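Local coordinates for protein NADH kinase POS5, mitochondrial (Saccharomyces cerevisiae, PDB 3AFO) that phosphorylates NADH, and with about half the preference NAD(+), at the expense of ATP in mitochondria, making it a key source of NADPH and an anti-oxidant factor, at residues A[9-12]-A[13-17]; A[79-82]-A[83-87]; A[184-188]-A[189-193]; A[250-253]-A[254-258]. All coordinates share one frame; numbering follows the deposited sequence.

How the interactions relate
All four contacts are local, each made where the chain turns or coils on itself, and they follow one another in series. Interactions 1 and 2 are neighbours, their centres about 14 Å apart: Ile10 packs on helix 79-86, so strand 8-12 lies against the helix. Interaction 3 lies about 38 Å from both, centre to centre, in the connection between strands 174-186 and 194-198. Interaction 4, about 30 Å from interaction 3 between centres, is on the opposite side of the chain's centre from interactions 1 and 2. Of the four, interaction 4 is the one that reaches another subunit. Short-range turning of the chain thus recurs from the surface to the subunit interface.

Interaction 1 (A[9-12]-A[13-17]); sequences KIKP and VNNLR
Pro12 and Asn15 meet where strand 8-12 gives way to a single 3-10 turn, 13-15, and the backbone supplies the polar part of their contact. Asn15 N donates to Pro12 O at 3.1 Å with an N-H...O angle of 160°; the donor stands above the carbonyl plane. Leu16 N repeats the step on Val13 O at 2.9 Å, so two successive i to i+3 bonds coil the chain just after the strand.

The remaining contacts are van der Waals. With CG of Asn15 anti to its carbonyl carbon (chi1 -68°), the side chain swings back across the Pro12 ring at a slant, and its CB comes within 3.3 Å of Pro12 O. The amide end of Asn14 lies against CB of the same proline, while the base of the Lys11 chain reaches the Asn15 amide more loosely and its extended end runs away from the turn.

Beyond the turn, Val13 is buried between Asp110 and Ile111 of helix 108-114 and Ile76 of strand 74-76. Lys9, Lys11 and Val13 bond through their backbones to strand 101-105, the parallel partner of strand 8-12.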
# COMPACT_ATOMS: atom_id res chain seq x y z
N LYS A 9 -37.58 2.88 -41.53
CA LYS A 9 -36.86 2.26 -42.64
C LYS A 9 -35.39 2.13 -42.27
O LYS A 9 -34.78 3.08 -41.79
CB LYS A 9 -37.01 3.08 -43.93
CG LYS A 9 -38.36 2.93 -44.61
CD LYS A 9 -38.38 3.65 -45.96
CE LYS A 9 -37.25 3.19 -46.86
NZ LYS A 9 -37.12 4.08 -48.06
N ILE A 10 -34.84 0.95 -42.50
CA ILE A 10 -33.42 0.68 -42.25
C ILE A 10 -32.67 0.80 -43.58
O ILE A 10 -32.96 0.04 -44.51
CB ILE A 10 -33.20 -0.71 -41.61
CG1 ILE A 10 -33.91 -0.81 -40.26
CG2 ILE A 10 -31.70 -1.00 -41.46
CD1 ILE A 10 -34.00 -2.24 -39.69
N LYS A 11 -31.73 1.74 -43.66
CA LYS A 11 -30.98 2.03 -44.90
C LYS A 11 -29.47 1.78 -44.77
O LYS A 11 -28.91 1.95 -43.68
CB LYS A 11 -31.22 3.48 -45.34
CG LYS A 11 -32.60 3.74 -45.92
CD LYS A 11 -32.71 5.13 -46.52
CE LYS A 11 -34.14 5.46 -46.89
NZ LYS A 11 -34.23 6.83 -47.49
N PRO A 12 -28.81 1.39 -45.88
CA PRO A 12 -27.34 1.19 -45.86
C PRO A 12 -26.62 2.46 -45.45
O PRO A 12 -26.90 3.53 -46.00
CB PRO A 12 -27.02 0.84 -47.32
CG PRO A 12 -28.31 0.25 -47.85
CD PRO A 12 -29.38 1.06 -47.20
N VAL A 13 -25.70 2.35 -44.50
CA VAL A 13 -24.93 3.51 -44.05
C VAL A 13 -24.01 4.07 -45.16
O VAL A 13 -23.65 5.25 -45.14
CB VAL A 13 -24.17 3.25 -42.71
CG1 VAL A 13 -23.06 2.23 -42.89
CG2 VAL A 13 -23.64 4.55 -42.14
N ASN A 14 -23.65 3.23 -46.13
CA ASN A 14 -22.87 3.73 -47.27
C ASN A 14 -23.62 4.76 -48.11
O ASN A 14 -23.03 5.36 -49.01
CB ASN A 14 -22.34 2.58 -48.14
CG ASN A 14 -23.44 1.82 -48.85
OD1 ASN A 14 -24.44 2.39 -49.26
ND2 ASN A 14 -23.24 0.52 -49.01
N ASN A 15 -24.91 4.97 -47.84
CA ASN A 15 -25.67 6.06 -48.45
C ASN A 15 -25.24 7.43 -47.92
O ASN A 15 -25.60 8.46 -48.49
CB ASN A 15 -27.18 5.90 -48.22
CG ASN A 15 -27.77 4.71 -48.96
OD1 ASN A 15 -27.09 4.01 -49.71
ND2 ASN A 15 -29.06 4.48 -48.74
N LEU A 16 -24.49 7.43 -46.81
CA LEU A 16 -24.03 8.67 -46.19
C LEU A 16 -22.63 9.06 -46.64
O LEU A 16 -21.86 8.22 -47.10
CB LEU A 16 -24.07 8.56 -44.65
CG LEU A 16 -25.40 8.15 -44.00
CD1 LEU A 16 -25.26 8.09 -42.47
CD2 LEU A 16 -26.54 9.09 -44.41
N ARG A 17 -22.33 10.35 -46.50
CA ARG A 17 -21.05 10.94 -46.88
C ARG A 17 -19.96 10.59 -45.88
O ARG A 17 -20.24 10.35 -44.70
CB ARG A 17 -21.16 12.47 -46.97
CG ARG A 17 -22.36 13.00 -47.77
CD ARG A 17 -22.17 12.87 -49.27
NE ARG A 17 -21.12 13.74 -49.78
CZ ARG A 17 -21.16 14.33 -50.98
NH1 ARG A 17 -22.21 14.16 -51.77
NH2 ARG A 17 -20.16 15.10 -51.38

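Interaction 2 (A[79-82]-A[83-87]); sequences PDVA and EEISQ
Glu84 sets its carboxylate beside Val81, one helical turn back, with OE1 rather than CD doing the touching: it lies 4.1 Å from Val81 CG2, the two side chains meeting at a slant. The carboxylate gets there because CG of Glu84 is anti to the backbone N (chi1 -176°) and the chain is extended beyond CG. The polar partner of OE1 is Lys48, in a salt bridge, while OE2 has a long, weak ion pair with Arg56. Asp80 OD1 accepts a weak bond from the next backbone N, that of Val81; it remains 6.4 Å from Glu84 OE1, and Lys48 probably offsets some of the charge on Glu84.

The flat peptide carbonyls are approached in differing ways. Ile85 N lies almost straight ahead of Val81 O, at 2.8 Å. Glu83 N and Glu84 N, bonded to Pro79 O and Asp80 O at 3.3 and 2.9 Å, are tilted from the carbonyl planes by 28° and 26°. The last of the i to i+4 bonds, Ser86 N to Ala82 O, is weak. Ser86 OG donates to Glu83 O at 2.9 Å and is also hydrogen-bonded to Gly4 N. Val81 CG1 and Ile85 CG2 touch at 4.2 Å along one face.

That face rests on helix 53-69, with Val81 on Met59 and Ile85 on Arg56, Met59 and Ile63. Ala82 and Ser86 pack instead on Ile10 and Val8 of strand 8-12.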
# COMPACT_ATOMS: atom_id res chain seq x y z
N PRO A 79 -26.28 -3.01 -36.80
CA PRO A 79 -27.31 -3.78 -37.52
C PRO A 79 -28.33 -4.50 -36.62
O PRO A 79 -29.53 -4.45 -36.89
CB PRO A 79 -26.49 -4.79 -38.33
CG PRO A 79 -25.17 -4.13 -38.52
CD PRO A 79 -24.92 -3.38 -37.25
N ASP A 80 -27.85 -5.16 -35.57
CA ASP A 80 -28.75 -5.88 -34.68
C ASP A 80 -29.62 -4.91 -33.85
O ASP A 80 -30.77 -5.21 -33.55
CB ASP A 80 -28.00 -6.90 -33.80
CG ASP A 80 -26.86 -6.28 -32.99
OD1 ASP A 80 -26.45 -5.12 -33.23
OD2 ASP A 80 -26.34 -6.99 -32.09
N VAL A 81 -29.05 -3.76 -33.52
CA VAL A 81 -29.74 -2.70 -32.81
C VAL A 81 -30.85 -2.07 -33.66
O VAL A 81 -31.97 -1.86 -33.17
CB VAL A 81 -28.76 -1.62 -32.30
CG1 VAL A 81 -29.48 -0.35 -31.92
CG2 VAL A 81 -27.96 -2.16 -31.10
N ALA A 82 -30.54 -1.79 -34.93
CA ALA A 82 -31.54 -1.29 -35.89
C ALA A 82 -32.78 -2.18 -35.92
O ALA A 82 -33.91 -1.69 -35.77
CB ALA A 82 -30.93 -1.19 -37.29
N GLU A 83 -32.56 -3.48 -36.07
CA GLU A 83 -33.63 -4.47 -36.03
C GLU A 83 -34.33 -4.51 -34.67
O GLU A 83 -35.56 -4.58 -34.60
CB GLU A 83 -33.08 -5.86 -36.38
CG GLU A 83 -33.12 -6.21 -37.87
CD GLU A 83 -32.79 -7.69 -38.13
OE1 GLU A 83 -31.81 -8.19 -37.54
OE2 GLU A 83 -33.51 -8.35 -38.91
N GLU A 84 -33.53 -4.46 -33.60
CA GLU A 84 -34.06 -4.49 -32.24
C GLU A 84 -35.02 -3.33 -31.97
O GLU A 84 -36.11 -3.54 -31.45
CB GLU A 84 -32.92 -4.47 -31.22
CG GLU A 84 -33.38 -4.61 -29.77
CD GLU A 84 -32.29 -4.27 -28.77
OE1 GLU A 84 -31.23 -3.75 -29.18
OE2 GLU A 84 -32.50 -4.52 -27.56
N ILE A 85 -34.61 -2.12 -32.32
CA ILE A 85 -35.36 -0.92 -31.94
C ILE A 85 -36.43 -0.49 -32.96
O ILE A 85 -37.23 0.40 -32.66
CB ILE A 85 -34.43 0.28 -31.60
CG1 ILE A 85 -33.70 0.79 -32.85
CG2 ILE A 85 -33.46 -0.11 -30.48
CD1 ILE A 85 -32.98 2.10 -32.67
N SER A 86 -36.44 -1.10 -34.14
CA SER A 86 -37.37 -0.70 -35.21
C SER A 86 -38.84 -0.76 -34.76
O SER A 86 -39.62 0.16 -35.06
CB SER A 86 -37.13 -1.47 -36.52
OG SER A 86 -37.14 -2.87 -36.33
N GLN A 87 -39.23 -1.82 -34.04
CA GLN A 87 -40.60 -1.92 -33.51
C GLN A 87 -40.92 -0.88 -32.42
O GLN A 87 -42.09 -0.70 -32.08
CB GLN A 87 -40.94 -3.33 -33.00
CG GLN A 87 -40.99 -4.41 -34.08
CD GLN A 87 -42.23 -5.30 -34.01
OE1 GLN A 87 -42.74 -5.60 -32.93
NE2 GLN A 87 -42.72 -5.72 -35.18

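Interaction 3 (A[184-188]-A[189-193]); sequences HLKKK and DSNSS
Lys188 and Asp189 extend in the same direction, flank to flank, out of the tip of the loop that joins strand 174-186 to its antiparallel partner 194-198. With CG of Lys188 anti to the backbone N (chi1 -172°) and a bend only at the last torsion, NZ comes back to Asp189 OD1 at 3.3 Å, a salt bridge whose hydrogen bond is weak. Lys187, by contrast, is folded at its second and third torsions and leads away to a salt bridge with Asp315. Its CB nevertheless meets Ser190 CB at 4.0 Å. Lys186 lies along the backbone of the returning chain.

Lys187 to Ser190 form a type II beta turn, closed by a weak bond from Ser190 N to Lys187 O. Asp189, with phi at 71°, takes the third position. Beyond it, Ser190 OG accepts from Ser192 N at 3.1 Å, an ST turn. Ser193 CA then points its hydrogen at Leu185 O, 3.2 Å away.

One water ties the two arms together: it accepts from Lys187 N, donates to Ser192 O and is bonded to Ser190 OG. The hairpin end is therefore held by several modest polar links, and the exposed Lys188-Asp189 pair probably contributes little to its stability.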
# COMPACT_ATOMS: atom_id res chain seq x y z
N HIS A 184 0.87 -4.58 -29.46
CA HIS A 184 1.30 -5.42 -30.58
C HIS A 184 1.58 -6.82 -30.05
O HIS A 184 2.53 -7.02 -29.29
CB HIS A 184 2.57 -4.84 -31.21
CG HIS A 184 2.37 -3.53 -31.90
ND1 HIS A 184 1.88 -2.41 -31.25
CD2 HIS A 184 2.60 -3.14 -33.17
CE1 HIS A 184 1.81 -1.40 -32.10
NE2 HIS A 184 2.25 -1.82 -33.27
N LEU A 185 0.74 -7.78 -30.42
CA LEU A 185 0.97 -9.17 -30.01
C LEU A 185 1.78 -9.93 -31.06
O LEU A 185 1.38 -10.01 -32.22
CB LEU A 185 -0.36 -9.88 -29.72
CG LEU A 185 -0.31 -11.40 -29.48
CD1 LEU A 185 0.42 -11.75 -28.18
CD2 LEU A 185 -1.70 -12.00 -29.46
N LYS A 186 2.92 -10.46 -30.63
CA LYS A 186 3.78 -11.28 -31.48
C LYS A 186 3.81 -12.70 -30.92
O LYS A 186 4.47 -12.95 -29.90
CB LYS A 186 5.19 -10.71 -31.51
CG LYS A 186 6.20 -11.51 -32.34
CD LYS A 186 7.62 -11.13 -31.94
CE LYS A 186 8.67 -11.89 -32.75
NZ LYS A 186 9.87 -12.20 -31.90
N LYS A 187 3.11 -13.61 -31.58
CA LYS A 187 3.04 -15.01 -31.12
C LYS A 187 4.41 -15.70 -31.23
O LYS A 187 5.23 -15.34 -32.07
CB LYS A 187 1.97 -15.80 -31.91
CG LYS A 187 0.52 -15.29 -31.79
CD LYS A 187 -0.11 -15.54 -30.42
CE LYS A 187 -0.37 -17.01 -30.15
NZ LYS A 187 -0.99 -17.19 -28.81
N LYS A 188 4.66 -16.66 -30.34
CA LYS A 188 5.81 -17.56 -30.45
C LYS A 188 5.77 -18.22 -31.82
O LYS A 188 4.71 -18.70 -32.26
CB LYS A 188 5.71 -18.67 -29.40
CG LYS A 188 6.93 -19.56 -29.29
CD LYS A 188 6.60 -20.81 -28.48
CE LYS A 188 7.84 -21.63 -28.18
NZ LYS A 188 8.46 -22.18 -29.42
N ASP A 189 6.94 -18.25 -32.47
CA ASP A 189 7.11 -18.86 -33.81
C ASP A 189 6.44 -18.03 -34.89
O ASP A 189 6.12 -18.54 -35.97
CB ASP A 189 6.60 -20.31 -33.85
CG ASP A 189 7.35 -21.22 -32.90
OD1 ASP A 189 8.47 -20.87 -32.47
OD2 ASP A 189 6.81 -22.31 -32.60
N SER A 190 6.24 -16.75 -34.61
CA SER A 190 5.65 -15.83 -35.57
C SER A 190 6.47 -14.55 -35.67
O SER A 190 7.08 -14.12 -34.68
CB SER A 190 4.22 -15.50 -35.17
OG SER A 190 3.62 -14.64 -36.13
N ASN A 191 6.49 -13.96 -36.86
CA ASN A 191 7.07 -12.64 -37.05
C ASN A 191 6.01 -11.61 -37.45
O ASN A 191 6.34 -10.51 -37.91
CB ASN A 191 8.21 -12.66 -38.06
CG ASN A 191 9.05 -11.39 -38.04
OD1 ASN A 191 9.26 -10.79 -36.98
ND2 ASN A 191 9.52 -10.97 -39.20
N SER A 192 4.75 -11.96 -37.28
CA SER A 192 3.66 -11.05 -37.58
C SER A 192 3.12 -10.46 -36.27
O SER A 192 3.50 -10.90 -35.18
CB SER A 192 2.57 -11.79 -38.37
OG SER A 192 1.54 -10.91 -38.77
N SER A 193 2.28 -9.45 -36.37
CA SER A 193 1.72 -8.83 -35.17
C SER A 193 0.23 -8.57 -35.29
O SER A 193 -0.27 -8.18 -36.35
CB SER A 193 2.47 -7.54 -34.81
OG SER A 193 2.34 -6.58 -35.84
O HOH W 1 1.81 -12.92 -34.16

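Interaction 4 (A[250-253]-A[254-258]); sequences SIVS and PLVPA
Ser253 places OG roughly anti to its backbone N (chi1 156°), and this carries the hydroxyl oxygen forward over the next peptides to Leu255. There OG accepts from Leu255 N at 3.1 Å with a nearly straight N-H...O angle of 161°. In Val252 CG1 is anti to the backbone N (chi1 -177°), which brings it to within 3.8 Å of Val256 CB; the two side chains are set roughly perpendicular.

Ser253 also closes a type I beta turn with Val256, whose N donates to Ser253 O at 2.9 Å, from above the carbonyl plane. Both oxygens of Ser253 thus accept, and the bond from Leu255 N to OG forms an ST turn within the type I turn. Pro254 fills the second position, its ring nitrogen having no hydrogen to offer. Leu255 CB rests 3.6 Å from Ser253 OG.

The turn links strand 251-252 to strand 258-266 at the interface with a second subunit. Ile251 and Val252 pair there in a parallel ladder with a strand of that subunit, so a sheet runs on across the boundary, and Val256 packs on Leu276 of the same neighbouring chain. On the home side, Ser253 and Pro254 lie against Trp364 of helix 363-370.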
# COMPACT_ATOMS: atom_id res chain seq x y z
N SER A 250 -1.56 4.70 -8.42
CA SER A 250 -1.85 6.11 -8.19
C SER A 250 -2.89 6.62 -9.17
O SER A 250 -3.08 6.06 -10.26
CB SER A 250 -0.57 6.96 -8.29
OG SER A 250 0.36 6.60 -7.27
N ILE A 251 -3.58 7.68 -8.76
CA ILE A 251 -4.59 8.33 -9.60
C ILE A 251 -3.87 9.37 -10.43
O ILE A 251 -3.20 10.25 -9.90
CB ILE A 251 -5.71 9.00 -8.73
CG1 ILE A 251 -6.51 7.92 -7.98
CG2 ILE A 251 -6.61 9.91 -9.59
CD1 ILE A 251 -7.57 8.46 -7.01
N VAL A 252 -3.95 9.22 -11.75
CA VAL A 252 -3.17 10.05 -12.65
C VAL A 252 -4.11 10.89 -13.50
O VAL A 252 -4.99 10.36 -14.16
CB VAL A 252 -2.27 9.18 -13.55
CG1 VAL A 252 -1.40 10.06 -14.45
CG2 VAL A 252 -1.38 8.26 -12.68
N SER A 253 -3.93 12.21 -13.44
CA SER A 253 -4.72 13.11 -14.26
C SER A 253 -4.59 12.78 -15.76
O SER A 253 -3.47 12.55 -16.25
CB SER A 253 -4.30 14.56 -14.02
OG SER A 253 -4.63 15.36 -15.15
N PRO A 254 -5.72 12.79 -16.49
CA PRO A 254 -5.67 12.46 -17.93
C PRO A 254 -4.90 13.48 -18.76
O PRO A 254 -4.71 13.28 -19.96
CB PRO A 254 -7.15 12.42 -18.34
CG PRO A 254 -7.84 13.30 -17.32
CD PRO A 254 -7.10 13.00 -16.03
N LEU A 255 -4.46 14.57 -18.13
CA LEU A 255 -3.58 15.54 -18.82
C LEU A 255 -2.09 15.21 -18.71
O LEU A 255 -1.26 15.87 -19.35
CB LEU A 255 -3.83 16.96 -18.30
CG LEU A 255 -5.22 17.56 -18.52
CD1 LEU A 255 -5.27 18.96 -17.89
CD2 LEU A 255 -5.57 17.60 -20.01
N VAL A 256 -1.74 14.21 -17.91
CA VAL A 256 -0.34 13.81 -17.75
C VAL A 256 0.01 12.85 -18.88
O VAL A 256 -0.74 11.89 -19.11
CB VAL A 256 -0.10 13.10 -16.36
CG1 VAL A 256 1.31 12.51 -16.27
CG2 VAL A 256 -0.35 14.08 -15.21
N PRO A 257 1.12 13.11 -19.60
CA PRO A 257 1.56 12.10 -20.56
C PRO A 257 2.42 11.05 -19.87
O PRO A 257 3.55 11.33 -19.48
CB PRO A 257 2.40 12.91 -21.58
CG PRO A 257 2.55 14.29 -21.02
CD PRO A 257 1.99 14.30 -19.62
N ALA A 258 1.88 9.85 -19.70
CA ALA A 258 2.56 8.77 -19.00
C ALA A 258 1.90 7.44 -19.34
O ALA A 258 0.78 7.42 -19.84
CB ALA A 258 2.47 8.99 -17.49